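PDB 1EWQ: DNA mismatch repair protein MUTS from Thermus aquaticus, which binds mismatched DNA as the probable recognition step of mismatch repair and has a weak ATPase activity. Local coordinates for residues A521-L524 against A525-V529. Residues are numbered along the deposited sequence; the frame is centred on the assembly and turned at random.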
loop_
_atom_site.group_PDB
_atom_site.type_symbol
_atom_site.label_atom_id
_atom_site.label_comp_id
_atom_site.label_asym_id
_atom_site.label_seq_id
_atom_site.Cartn_x
_atom_site.Cartn_y
_atom_site.Cartn_z
ATOM N N ALA C 521 14.642 -16.985 -29.889
ATOM C CA ALA C 521 14.502 -16.221 -28.661
ATOM C C ALA C 521 15.742 -16.306 -27.774
ATOM O O ALA C 521 16.133 -15.304 -27.168
ATOM C CB ALA C 521 13.266 -16.692 -27.885
ATOM N N ARG C 522 16.365 -17.483 -27.690
ATOM C CA ARG C 522 17.567 -17.641 -26.854
ATOM C C ARG C 522 18.731 -16.821 -27.399
ATOM O O ARG C 522 19.403 -16.105 -26.656
ATOM C CB ARG C 522 18.018 -19.107 -26.771
ATOM C CG ARG C 522 16.931 -20.070 -26.401
ATOM C CD ARG C 522 17.480 -21.465 -26.082
ATOM N NE ARG C 522 16.380 -22.426 -25.962
ATOM C CZ ARG C 522 15.987 -23.236 -26.939
ATOM N NH1 ARG C 522 16.608 -23.213 -28.110
ATOM N NH2 ARG C 522 14.965 -24.057 -26.752
ATOM N N ILE C 523 18.963 -16.946 -28.701
ATOM C CA ILE C 523 20.042 -16.234 -29.372
ATOM C C ILE C 523 19.899 -14.730 -29.196
ATOM O O ILE C 523 20.821 -14.052 -28.745
ATOM C CB ILE C 523 20.057 -16.575 -30.879
ATOM C CG1 ILE C 523 20.446 -18.043 -31.063
ATOM C CG2 ILE C 523 21.017 -15.657 -31.615
ATOM C CD1 ILE C 523 20.336 -18.557 -32.496
ATOM N N LEU C 524 18.728 -14.211 -29.544
ATOM C CA LEU C 524 18.480 -12.780 -29.439
ATOM C C LEU C 524 18.511 -12.282 -28.005
ATOM O O LEU C 524 18.866 -11.128 -27.755
ATOM C CB LEU C 524 17.150 -12.433 -30.104
ATOM C CG LEU C 524 17.173 -12.773 -31.594
ATOM C CD1 LEU C 524 15.846 -12.402 -32.247
ATOM C CD2 LEU C 524 18.338 -12.036 -32.260
ATOM N N ALA C 525 18.144 -13.142 -27.061
ATOM C CA ALA C 525 18.171 -12.746 -25.655
ATOM C C ALA C 525 19.631 -12.480 -25.277
ATOM O O ALA C 525 19.956 -11.472 -24.649
ATOM C CB ALA C 525 17.593 -13.854 -24.770
ATOM N N GLU C 526 20.509 -13.391 -25.674
ATOM C CA GLU C 526 21.922 -13.237 -25.365
ATOM C C GLU C 526 22.495 -11.970 -25.995
ATOM O O GLU C 526 23.161 -11.181 -25.330
ATOM C CB GLU C 526 22.705 -14.462 -25.845
ATOM C CG GLU C 526 23.564 -15.068 -24.756
ATOM C CD GLU C 526 24.349 -16.272 -25.223
ATOM O OE1 GLU C 526 23.724 -17.269 -25.655
ATOM O OE2 GLU C 526 25.594 -16.213 -25.154
ATOM N N LEU C 527 22.225 -11.772 -27.280
ATOM C CA LEU C 527 22.717 -10.591 -27.979
ATOM C C LEU C 527 22.133 -9.332 -27.352
ATOM O O LEU C 527 22.789 -8.297 -27.313
ATOM C CB LEU C 527 22.341 -10.664 -29.460
ATOM C CG LEU C 527 22.895 -11.909 -30.147
ATOM C CD1 LEU C 527 22.256 -12.079 -31.507
ATOM C CD2 LEU C 527 24.417 -11.787 -30.262
ATOM N N ASP C 528 20.893 -9.426 -26.869
ATOM C CA ASP C 528 20.233 -8.290 -26.226
ATOM C C ASP C 528 21.053 -7.903 -24.989
ATOM O O ASP C 528 21.306 -6.714 -24.749
ATOM C CB ASP C 528 18.786 -8.672 -25.846
ATOM C CG ASP C 528 17.994 -7.520 -25.196
ATOM O OD1 ASP C 528 18.311 -6.333 -25.441
ATOM O OD2 ASP C 528 17.027 -7.810 -24.449
ATOM N N VAL C 529 21.497 -8.905 -24.231
ATOM C CA VAL C 529 22.284 -8.670 -23.023
ATOM C C VAL C 529 23.670 -8.073 -23.294
ATOM O O VAL C 529 24.070 -7.099 -22.658
ATOM C CB VAL C 529 22.424 -9.966 -22.210
ATOM C CG1 VAL C 529 23.426 -9.776 -21.082
ATOM C CG2 VAL C 529 21.053 -10.346 -21.616
#
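Asp528 N gives its hydrogen to Leu524 O at 2.8 Å, the shortest of the four i to i+4 backbone bonds that join 521-524 to 525-529. Leu527 N reaches Ile523 O at 3.1 Å and nearly straight, 170° at the hydrogen; Ala525 N to Ala521 O, at 139°, is more bent. The carboxylate of Asp528 leaves the turn: with CG anti to the backbone N (chi1 -178°), OD1 accepts from the backbone N of Arg280 and OD2 bonds the Thr281 hydroxyl, tying the helix to the residues just before helix 282-293. Glu526 OE2 is hydrogen-bonded to the Tyr530 hydroxyl, one turn on.

Leu527 carries the apolar packing. Leu527 CG sits 3.3 Å from Ile523 O, while Leu527 CD1 lies alongside Ile523 CG2 at 3.8 Å, the two side chains running the same way. Leu527 CD1 also meets Leu524 CD2, at 4.0 Å and from an angled approach, so one methyl joins both residues.

These residues of helix 514-540 belong to the MutS domain III region, and their faces divide: Leu524 and Leu527 pack on helix 346-366, Ala521 on helix 332-340, and Ala525, Glu526 and Val529 against helix 282-293.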